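PDB 1ZJ8: sulfite reductase [ferredoxin] from Mycobacterium tuberculosis, which probably catalyses the six-electron reduction of sulfite to sulfide with electrons from ferredoxin, using a siroheme and a [4Fe-4S] cluster. Local coordinates for residues 199-202 with 203-207; 241-244 with 245-248; 314-317 with 318-322. All coordinates share one frame; numbering follows the deposited sequence.

How the contacts relate
All three contacts are local ones, each made within one short continuous run of the chain and met in series, none nested in or crossing another. Contact 1 comes first, on helix 196-206, the crossover between the parallel strands 176-181 and 219-224. The chain then enters strand 236-243 of the same mixed sheet, and contact 2 closes the hairpin that leads back along strand 249-254. Contact 3 follows on helix 311-323. Helix 277-291 ties two of them together: contacts 1 and 3 both pack against it, while their nearest atoms stay about 10 Å apart. Contacts 2 and 3 lie about 23 Å apart between centres, on the same side of the molecule.

Contact 1: residues 199-202 with 203-207; sequences IEEI and VRRYI
The last turns of helix 196-206, the crossover helix of a beta-alpha-beta unit, carry a three-residue salt-bridge network in which Glu-201 meets both Arg-204 and Arg-205. Under it runs the usual helical bonding: Val-203 N to Ile-199 O, Arg-204 N to Glu-200 O, Tyr-206 N to Ile-202 O and, shortest of the four, Arg-205 N to Glu-201 O at 2.8 Å. A bend at chi2 (-54°) turns the carboxylate of Glu-201 toward Arg-204 and Arg-205. There OE1 takes two bonds. Arg-204 NH2 reaches Glu-201 OE1 at 2.8 Å on its syn lone pair, though the N-H is far from straight. Arg-205 NH1 meets Glu-201 OE1 at 3.2 Å from above the carboxylate plane. Glu-201 and Arg-204 run alongside each other in the same direction, with their flat groups turned 68° apart; against Arg-205 the carboxylate is inclined by only 35°. Glu-201 OE2 adds weak bonds from Arg-204 NE and NH2. Two positive groups sharing one oxygen would be expected to favour the ionised carboxylate. Arg-205 also lays its CB over the centre of the Tyr-206 ring, 3.5 Å above the plane, and its guanidinium makes weak bonds to Tyr-206 OH. Deeper in, Ile-202 CG2 approaches Tyr-206 CD2 at 4.3 Å. Around this turn, Ile-199 and Ile-202 pack on Ile-223 of strand 219-224, Ile-199 also reaches Val-179 of strand 176-181, and helix 277-291 lies alongside, with Pro-278 against Glu-201 and Arg-205 and Trp-281 meeting Ile-202 and the Tyr-206 ring.

Contact 2: residues 241-244 with 245-248; sequences VNHP and EHGP
His-243 holds CG anti to its own backbone nitrogen (chi1 -170°), whereas His-246 has CG anti to the carbonyl carbon (chi1 -63°), and these two choices send the imidazoles out next to each other on a common heading. They form a strongly offset pair: the planes are only 21° apart, but the centroids are 4.8 Å from each other, leaving little of one ring above the other. The touching is done by the two CD2 carbons, 3.6 Å apart, with His-246 CD2 over one face of the His-243 ring. At the edge of that ring, in its plane, sits Glu-245 CB, 3.6 Å from His-243 CD2. Pro-244 CD lies over a face of the same ring, toward its rim.

The backbone brings the partners into place. His-243 N donates a hydrogen bond to Gly-247 O at 2.9 Å, and Gly-247 N returns one to His-243 O at 2.8 Å, making an antiparallel hydrogen-bonded pair at the head of the hairpin between strands 236-243 and 249-254. Opposite His-243 the chain spends two residues, His-246 and Gly-247, which makes a classic beta bulge. Gly-247 has a positive phi, a backbone conformation that glycine adopts readily. Asn-242 and Pro-248 form the next, non-hydrogen-bonded pair, on the opposite face from His-243. Trp-271 meets both imidazole rings.

Chemically, this is a surface turn fixed by two reciprocal backbone hydrogen bonds and flat-group packing. The NE2 atoms of His-243 and His-246 lie 4.4 Å apart, so protonating one imidazole would probably make protonation of the other harder.

Contact 3: residues 314-317 with 318-322; sequences FREV and LETEY
Leu-318, the first residue of 318-322, packs CD2 against CE2 of the Phe-314 ring at 4.4 Å, while its backbone N bonds to Phe-314 O. Glu-319 follows with a salt bridge one turn back: Arg-315, extended from CG to NE with CG anti to the backbone N (chi1 178°), offers NE to Glu-319 OE2 at 3.0 Å. The approach is from above the carboxylate plane, and the two flat groups stand 61° apart. Leu-327 N also bonds to this OE2, and Arg-315 NH2 pairs with Asp-329. Thr-320 places OG1 between its backbone N and carbonyl carbon (chi1 61°), where the hydroxyl donates to Glu-316 O at 2.8 Å; Thr-320 N bonds to the same oxygen. Glu-321 runs its carboxylate past Val-317, OE2 lying 3.8 Å from CG1, while OE1 is held by Tyr-291 OH. At Tyr-322 the ring turns its edge to Val-317 O, 3.7 Å from CD1, and OH bonds to Asp-290. The i to i+4 bonds and salt bridge are those of an alpha helix, widened to a pi-type turn at 318-322; helix 311-323 is amphipathic, Phe-314 and Leu-318 packing on helix 277-291 while Glu-316 and Thr-320 are exposed.

Contact 1: residues 199-202 with 203-207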
ATOM      1  N   ILE A 199     -13.795  -4.911   9.953  1.00 33.42           N
ATOM      2  CA  ILE A 199     -13.452  -4.425   8.616  1.00 33.62           C
ATOM      3  C   ILE A 199     -14.651  -4.568   7.757  1.00 34.18           C
ATOM      4  O   ILE A 199     -14.962  -3.691   6.961  1.00 34.31           O
ATOM      5  CB  ILE A 199     -12.304  -5.248   7.966  1.00 33.73           C
ATOM      6  CG1 ILE A 199     -11.011  -5.027   8.764  1.00 33.61           C
ATOM      7  CG2 ILE A 199     -12.155  -4.898   6.453  1.00 32.98           C
ATOM      8  CD1 ILE A 199      -9.753  -5.594   8.137  1.00 33.89           C
ATOM      9  N   GLU A 200     -15.319  -5.698   7.917  1.00 34.65           N
ATOM     10  CA  GLU A 200     -16.469  -5.992   7.118  1.00 35.39           C
ATOM     11  C   GLU A 200     -17.589  -5.034   7.405  1.00 35.44           C
ATOM     12  O   GLU A 200     -18.199  -4.549   6.467  1.00 35.72           O
ATOM     13  CB  GLU A 200     -16.872  -7.437   7.333  1.00 35.48           C
ATOM     14  CG  GLU A 200     -15.860  -8.389   6.698  1.00 35.80           C
ATOM     15  CD  GLU A 200     -16.341  -9.828   6.689  1.00 36.61           C
ATOM     16  OE1 GLU A 200     -17.174 -10.202   7.555  1.00 39.47           O
ATOM     17  OE2 GLU A 200     -15.879 -10.589   5.815  1.00 38.38           O
ATOM     18  N   GLU A 201     -17.825  -4.724   8.679  1.00 35.88           N
ATOM     19  CA  GLU A 201     -18.834  -3.713   9.062  1.00 36.25           C
ATOM     20  C   GLU A 201     -18.518  -2.305   8.531  1.00 36.45           C
ATOM     21  O   GLU A 201     -19.405  -1.610   8.024  1.00 36.45           O
ATOM     22  CB  GLU A 201     -18.995  -3.650  10.582  1.00 36.60           C
ATOM     23  CG  GLU A 201     -19.945  -4.670  11.162  1.00 37.68           C
ATOM     24  CD  GLU A 201     -21.291  -4.597  10.500  1.00 40.72           C
ATOM     25  OE1 GLU A 201     -21.762  -3.464  10.259  1.00 40.65           O
ATOM     26  OE2 GLU A 201     -21.870  -5.670  10.195  1.00 43.57           O
ATOM     27  N   ILE A 202     -17.260  -1.889   8.638  1.00 36.33           N
ATOM     28  CA  ILE A 202     -16.869  -0.574   8.153  1.00 36.51           C
ATOM     29  C   ILE A 202     -17.195  -0.432   6.666  1.00 36.59           C
ATOM     30  O   ILE A 202     -17.689   0.608   6.229  1.00 36.53           O
ATOM     31  CB  ILE A 202     -15.367  -0.289   8.422  1.00 36.73           C
ATOM     32  CG1 ILE A 202     -15.166   0.109   9.888  1.00 35.99           C
ATOM     33  CG2 ILE A 202     -14.810   0.794   7.439  1.00 36.51           C
ATOM     34  CD1 ILE A 202     -13.746   0.015  10.347  1.00 36.02           C
ATOM     35  N   VAL A 203     -16.921  -1.474   5.901  1.00 36.61           N
ATOM     36  CA  VAL A 203     -17.211  -1.439   4.485  1.00 37.20           C
ATOM     37  C   VAL A 203     -18.720  -1.313   4.270  1.00 37.76           C
ATOM     38  O   VAL A 203     -19.163  -0.491   3.462  1.00 37.52           O
ATOM     39  CB  VAL A 203     -16.607  -2.663   3.762  1.00 36.93           C
ATOM     40  CG1 VAL A 203     -17.217  -2.848   2.381  1.00 36.65           C
ATOM     41  CG2 VAL A 203     -15.079  -2.519   3.670  1.00 36.19           C
ATOM     42  N   ARG A 204     -19.501  -2.097   5.016  1.00 38.79           N
ATOM     43  CA  ARG A 204     -20.954  -2.145   4.830  1.00 39.50           C
ATOM     44  C   ARG A 204     -21.663  -0.868   5.280  1.00 40.52           C
ATOM     45  O   ARG A 204     -22.562  -0.374   4.602  1.00 40.78           O
ATOM     46  CB  ARG A 204     -21.524  -3.320   5.592  1.00 39.27           C
ATOM     47  CG  ARG A 204     -22.959  -3.610   5.247  1.00 39.24           C
ATOM     48  CD  ARG A 204     -23.489  -4.780   6.043  1.00 39.43           C
ATOM     49  NE  ARG A 204     -23.561  -4.459   7.472  1.00 40.57           N
ATOM     50  CZ  ARG A 204     -24.517  -3.729   8.062  1.00 40.36           C
ATOM     51  NH1 ARG A 204     -25.529  -3.199   7.370  1.00 38.93           N
ATOM     52  NH2 ARG A 204     -24.457  -3.527   9.374  1.00 41.37           N
ATOM     53  N   ARG A 205     -21.254  -0.328   6.418  1.00 41.57           N
ATOM     54  CA  ARG A 205     -21.887   0.879   6.936  1.00 42.49           C
ATOM     55  C   ARG A 205     -21.466   2.124   6.154  1.00 43.09           C
ATOM     56  O   ARG A 205     -22.325   2.875   5.722  1.00 43.65           O
ATOM     57  CB  ARG A 205     -21.619   1.077   8.444  1.00 42.83           C
ATOM     58  CG  ARG A 205     -21.853  -0.193   9.291  1.00 44.63           C
ATOM     59  CD  ARG A 205     -22.844  -0.009  10.442  1.00 47.36           C
ATOM     60  NE  ARG A 205     -22.217   0.600  11.619  1.00 49.44           N
ATOM     61  CZ  ARG A 205     -21.637  -0.063  12.621  1.00 49.75           C
ATOM     62  NH1 ARG A 205     -21.567  -1.395  12.628  1.00 49.83           N
ATOM     63  NH2 ARG A 205     -21.113   0.622  13.631  1.00 49.54           N
ATOM     64  N   TYR A 206     -20.167   2.325   5.944  1.00 43.69           N
ATOM     65  CA  TYR A 206     -19.637   3.648   5.560  1.00 44.46           C
ATOM     66  C   TYR A 206     -19.178   3.790   4.102  1.00 45.26           C
ATOM     67  O   TYR A 206     -19.373   4.844   3.478  1.00 45.72           O
ATOM     68  CB  TYR A 206     -18.507   4.052   6.538  1.00 44.49           C
ATOM     69  CG  TYR A 206     -18.922   3.854   7.991  1.00 44.54           C
ATOM     70  CD1 TYR A 206     -19.941   4.627   8.556  1.00 43.93           C
ATOM     71  CD2 TYR A 206     -18.343   2.848   8.778  1.00 44.33           C
ATOM     72  CE1 TYR A 206     -20.361   4.425   9.874  1.00 44.03           C
ATOM     73  CE2 TYR A 206     -18.747   2.641  10.114  1.00 44.08           C
ATOM     74  CZ  TYR A 206     -19.758   3.435  10.646  1.00 44.59           C
ATOM     75  OH  TYR A 206     -20.166   3.248  11.946  1.00 44.76           O
ATOM     76  N   ILE A 207     -18.590   2.735   3.552  1.00 46.27           N
ATOM     77  CA  ILE A 207     -18.029   2.785   2.206  1.00 46.78           C
ATOM     78  C   ILE A 207     -19.127   2.879   1.177  1.00 47.36           C
ATOM     79  O   ILE A 207     -20.053   2.091   1.188  1.00 46.99           O
ATOM     80  CB  ILE A 207     -17.103   1.550   1.925  1.00 47.04           C
ATOM     81  CG1 ILE A 207     -15.850   1.634   2.815  1.00 46.82           C
ATOM     82  CG2 ILE A 207     -16.704   1.432   0.428  1.00 46.69           C
ATOM     83  CD1 ILE A 207     -15.156   2.989   2.804  1.00 46.44           C
TER

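Contact 2: residues 241-244 with 245-248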
ATOM      1  N   VAL A 241      -4.399  -6.162  21.064  1.00 35.87           N
ATOM      2  CA  VAL A 241      -3.693  -6.304  22.351  1.00 36.65           C
ATOM      3  C   VAL A 241      -4.596  -6.807  23.473  1.00 37.25           C
ATOM      4  O   VAL A 241      -5.793  -6.498  23.517  1.00 37.17           O
ATOM      5  CB  VAL A 241      -3.035  -4.991  22.847  1.00 36.82           C
ATOM      6  CG1 VAL A 241      -4.090  -3.981  23.341  1.00 37.17           C
ATOM      7  CG2 VAL A 241      -1.991  -5.305  23.942  1.00 36.23           C
ATOM      8  N   ASN A 242      -3.997  -7.549  24.397  1.00 38.07           N
ATOM      9  CA  ASN A 242      -4.693  -8.013  25.593  1.00 38.98           C
ATOM     10  C   ASN A 242      -4.705  -6.965  26.685  1.00 39.40           C
ATOM     11  O   ASN A 242      -3.659  -6.682  27.275  1.00 39.45           O
ATOM     12  CB  ASN A 242      -4.002  -9.262  26.123  1.00 39.21           C
ATOM     13  CG  ASN A 242      -3.738 -10.255  25.037  1.00 41.00           C
ATOM     14  OD1 ASN A 242      -4.680 -10.808  24.461  1.00 42.76           O
ATOM     15  ND2 ASN A 242      -2.455 -10.461  24.704  1.00 42.90           N
ATOM     16  N   HIS A 243      -5.868  -6.365  26.942  1.00 40.04           N
ATOM     17  CA  HIS A 243      -5.989  -5.472  28.089  1.00 40.58           C
ATOM     18  C   HIS A 243      -5.981  -6.409  29.299  1.00 41.17           C
ATOM     19  O   HIS A 243      -6.692  -7.420  29.281  1.00 40.99           O
ATOM     20  CB  HIS A 243      -7.262  -4.607  28.055  1.00 40.43           C
ATOM     21  CG  HIS A 243      -7.269  -3.523  29.093  1.00 40.37           C
ATOM     22  ND1 HIS A 243      -6.763  -2.263  28.855  1.00 41.14           N
ATOM     23  CD2 HIS A 243      -7.665  -3.526  30.385  1.00 39.70           C
ATOM     24  CE1 HIS A 243      -6.868  -1.533  29.948  1.00 39.21           C
ATOM     25  NE2 HIS A 243      -7.407  -2.279  30.891  1.00 39.59           N
ATOM     26  N   PRO A 244      -5.152  -6.104  30.332  1.00 41.71           N
ATOM     27  CA  PRO A 244      -5.050  -7.015  31.473  1.00 41.89           C
ATOM     28  C   PRO A 244      -6.367  -7.213  32.186  1.00 42.35           C
ATOM     29  O   PRO A 244      -6.619  -8.298  32.699  1.00 42.62           O
ATOM     30  CB  PRO A 244      -4.025  -6.343  32.393  1.00 41.75           C
ATOM     31  CG  PRO A 244      -3.997  -4.934  31.979  1.00 41.93           C
ATOM     32  CD  PRO A 244      -4.284  -4.925  30.505  1.00 41.79           C
ATOM     33  N   GLU A 245      -7.194  -6.172  32.228  1.00 42.79           N
ATOM     34  CA  GLU A 245      -8.531  -6.299  32.795  1.00 43.09           C
ATOM     35  C   GLU A 245      -9.577  -6.774  31.791  1.00 42.86           C
ATOM     36  O   GLU A 245     -10.375  -7.653  32.109  1.00 42.56           O
ATOM     37  CB  GLU A 245      -8.982  -4.989  33.458  1.00 43.40           C
ATOM     38  CG  GLU A 245      -9.804  -5.253  34.719  1.00 44.49           C
ATOM     39  CD  GLU A 245     -10.797  -4.157  35.024  1.00 45.44           C
ATOM     40  OE1 GLU A 245     -10.386  -2.970  35.046  1.00 48.70           O
ATOM     41  OE2 GLU A 245     -11.994  -4.494  35.243  1.00 48.46           O
ATOM     42  N   HIS A 246      -9.566  -6.208  30.584  1.00 42.80           N
ATOM     43  CA  HIS A 246     -10.701  -6.327  29.675  1.00 42.63           C
ATOM     44  C   HIS A 246     -10.491  -7.373  28.582  1.00 42.22           C
ATOM     45  O   HIS A 246     -11.399  -7.642  27.818  1.00 42.79           O
ATOM     46  CB  HIS A 246     -11.032  -4.966  29.050  1.00 43.04           C
ATOM     47  CG  HIS A 246     -11.459  -3.922  30.040  1.00 44.01           C
ATOM     48  ND1 HIS A 246     -12.363  -4.176  31.052  1.00 44.24           N
ATOM     49  CD2 HIS A 246     -11.136  -2.608  30.146  1.00 45.51           C
ATOM     50  CE1 HIS A 246     -12.567  -3.068  31.746  1.00 45.10           C
ATOM     51  NE2 HIS A 246     -11.837  -2.102  31.215  1.00 45.51           N
ATOM     52  N   GLY A 247      -9.310  -7.966  28.500  1.00 41.72           N
ATOM     53  CA  GLY A 247      -9.069  -9.040  27.534  1.00 41.42           C
ATOM     54  C   GLY A 247      -8.744  -8.548  26.122  1.00 41.47           C
ATOM     55  O   GLY A 247      -8.339  -7.382  25.941  1.00 41.81           O
ATOM     56  N   PRO A 248      -8.925  -9.424  25.100  1.00 40.71           N
ATOM     57  CA  PRO A 248      -8.455  -9.067  23.763  1.00 40.11           C
ATOM     58  C   PRO A 248      -9.235  -7.922  23.144  1.00 39.59           C
ATOM     59  O   PRO A 248     -10.447  -7.864  23.265  1.00 39.86           O
ATOM     60  CB  PRO A 248      -8.634 -10.371  22.954  1.00 40.11           C
ATOM     61  CG  PRO A 248      -8.835 -11.459  23.982  1.00 40.17           C
ATOM     62  CD  PRO A 248      -9.541 -10.766  25.109  1.00 40.70           C
TER

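Contact 3: residues 314-317 with 318-322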
ATOM      1  N   PHE A 314      -6.430  15.882  20.496  1.00 45.73           N
ATOM      2  CA  PHE A 314      -7.213  15.107  19.525  1.00 45.71           C
ATOM      3  C   PHE A 314      -8.160  14.122  20.227  1.00 45.57           C
ATOM      4  O   PHE A 314      -9.331  14.029  19.886  1.00 45.06           O
ATOM      5  CB  PHE A 314      -6.281  14.359  18.558  1.00 45.35           C
ATOM      6  CG  PHE A 314      -6.986  13.355  17.691  1.00 45.50           C
ATOM      7  CD1 PHE A 314      -7.670  13.769  16.544  1.00 44.84           C
ATOM      8  CD2 PHE A 314      -6.973  11.989  18.027  1.00 44.29           C
ATOM      9  CE1 PHE A 314      -8.334  12.838  15.744  1.00 44.89           C
ATOM     10  CE2 PHE A 314      -7.631  11.063  17.251  1.00 44.02           C
ATOM     11  CZ  PHE A 314      -8.320  11.482  16.102  1.00 45.10           C
ATOM     12  N   ARG A 315      -7.631  13.386  21.201  1.00 45.97           N
ATOM     13  CA  ARG A 315      -8.414  12.449  22.002  1.00 46.52           C
ATOM     14  C   ARG A 315      -9.610  13.143  22.632  1.00 47.38           C
ATOM     15  O   ARG A 315     -10.722  12.623  22.609  1.00 47.72           O
ATOM     16  CB  ARG A 315      -7.545  11.832  23.113  1.00 46.25           C
ATOM     17  CG  ARG A 315      -8.306  10.874  24.048  1.00 45.84           C
ATOM     18  CD  ARG A 315      -7.390   9.928  24.847  1.00 45.59           C
ATOM     19  NE  ARG A 315      -8.133   8.770  25.356  1.00 45.18           N
ATOM     20  CZ  ARG A 315      -7.673   7.893  26.252  1.00 45.04           C
ATOM     21  NH1 ARG A 315      -6.451   8.002  26.756  1.00 44.78           N
ATOM     22  NH2 ARG A 315      -8.451   6.893  26.650  1.00 44.73           N
ATOM     23  N   GLU A 316      -9.352  14.312  23.208  1.00 48.65           N
ATOM     24  CA  GLU A 316     -10.373  15.168  23.789  1.00 48.77           C
ATOM     25  C   GLU A 316     -11.510  15.452  22.807  1.00 48.97           C
ATOM     26  O   GLU A 316     -12.682  15.265  23.135  1.00 49.00           O
ATOM     27  CB  GLU A 316      -9.717  16.494  24.186  1.00 49.57           C
ATOM     28  CG  GLU A 316     -10.634  17.488  24.862  1.00 50.77           C
ATOM     29  CD  GLU A 316     -10.836  17.173  26.342  1.00 56.10           C
ATOM     30  OE1 GLU A 316     -10.642  18.102  27.177  1.00 58.70           O
ATOM     31  OE2 GLU A 316     -11.173  15.998  26.667  1.00 58.35           O
ATOM     32  N   VAL A 317     -11.151  15.913  21.612  1.00 48.88           N
ATOM     33  CA  VAL A 317     -12.134  16.292  20.585  1.00 49.21           C
ATOM     34  C   VAL A 317     -12.917  15.096  20.079  1.00 49.40           C
ATOM     35  O   VAL A 317     -14.097  15.217  19.717  1.00 49.49           O
ATOM     36  CB  VAL A 317     -11.461  16.960  19.338  1.00 49.42           C
ATOM     37  CG1 VAL A 317     -12.434  17.047  18.143  1.00 49.04           C
ATOM     38  CG2 VAL A 317     -10.870  18.345  19.691  1.00 49.21           C
ATOM     39  N   LEU A 318     -12.242  13.953  20.017  1.00 49.52           N
ATOM     40  CA  LEU A 318     -12.871  12.720  19.566  1.00 49.38           C
ATOM     41  C   LEU A 318     -13.936  12.333  20.582  1.00 49.20           C
ATOM     42  O   LEU A 318     -15.100  12.161  20.219  1.00 49.05           O
ATOM     43  CB  LEU A 318     -11.813  11.610  19.382  1.00 49.79           C
ATOM     44  CG  LEU A 318     -12.252  10.214  18.894  1.00 49.75           C
ATOM     45  CD1 LEU A 318     -12.628  10.194  17.395  1.00 49.97           C
ATOM     46  CD2 LEU A 318     -11.173   9.206  19.200  1.00 49.07           C
ATOM     47  N   GLU A 319     -13.537  12.247  21.851  1.00 49.04           N
ATOM     48  CA  GLU A 319     -14.434  11.806  22.934  1.00 49.19           C
ATOM     49  C   GLU A 319     -15.592  12.755  23.238  1.00 49.18           C
ATOM     50  O   GLU A 319     -16.689  12.291  23.528  1.00 49.25           O
ATOM     51  CB  GLU A 319     -13.650  11.589  24.222  1.00 48.97           C
ATOM     52  CG  GLU A 319     -12.715  10.433  24.159  1.00 48.81           C
ATOM     53  CD  GLU A 319     -11.729  10.448  25.288  1.00 49.07           C
ATOM     54  OE1 GLU A 319     -11.664  11.474  25.994  1.00 49.25           O
ATOM     55  OE2 GLU A 319     -11.013   9.436  25.465  1.00 48.98           O
ATOM     56  N   THR A 320     -15.354  14.064  23.189  1.00 49.12           N
ATOM     57  CA  THR A 320     -16.372  15.014  23.628  1.00 49.42           C
ATOM     58  C   THR A 320     -17.283  15.510  22.511  1.00 49.34           C
ATOM     59  O   THR A 320     -18.467  15.724  22.738  1.00 49.59           O
ATOM     60  CB  THR A 320     -15.764  16.221  24.352  1.00 49.72           C
ATOM     61  OG1 THR A 320     -14.883  16.927  23.458  1.00 51.36           O
ATOM     62  CG2 THR A 320     -15.021  15.757  25.611  1.00 49.55           C
ATOM     63  N   GLU A 321     -16.756  15.685  21.311  1.00 49.12           N
ATOM     64  CA  GLU A 321     -17.582  16.192  20.227  1.00 48.94           C
ATOM     65  C   GLU A 321     -18.243  15.089  19.419  1.00 48.71           C
ATOM     66  O   GLU A 321     -19.348  15.280  18.936  1.00 48.99           O
ATOM     67  CB  GLU A 321     -16.765  17.113  19.319  1.00 49.21           C
ATOM     68  CG  GLU A 321     -16.018  18.203  20.093  1.00 49.18           C
ATOM     69  CD  GLU A 321     -15.416  19.259  19.193  1.00 48.88           C
ATOM     70  OE1 GLU A 321     -15.926  19.432  18.060  1.00 48.31           O
ATOM     71  OE2 GLU A 321     -14.437  19.912  19.627  1.00 47.27           O
ATOM     72  N   TYR A 322     -17.588  13.937  19.269  1.00 48.52           N
ATOM     73  CA  TYR A 322     -18.103  12.875  18.366  1.00 48.21           C
ATOM     74  C   TYR A 322     -18.619  11.597  19.084  1.00 48.13           C
ATOM     75  O   TYR A 322     -19.730  11.158  18.803  1.00 48.26           O
ATOM     76  CB  TYR A 322     -17.065  12.566  17.264  1.00 47.45           C
ATOM     77  CG  TYR A 322     -16.899  13.729  16.316  1.00 46.95           C
ATOM     78  CD1 TYR A 322     -16.013  14.764  16.607  1.00 46.41           C
ATOM     79  CD2 TYR A 322     -17.667  13.823  15.152  1.00 46.62           C
ATOM     80  CE1 TYR A 322     -15.873  15.846  15.751  1.00 46.52           C
ATOM     81  CE2 TYR A 322     -17.540  14.914  14.283  1.00 46.14           C
ATOM     82  CZ  TYR A 322     -16.642  15.917  14.592  1.00 46.27           C
ATOM     83  OH  TYR A 322     -16.492  16.993  13.753  1.00 46.04           O
TER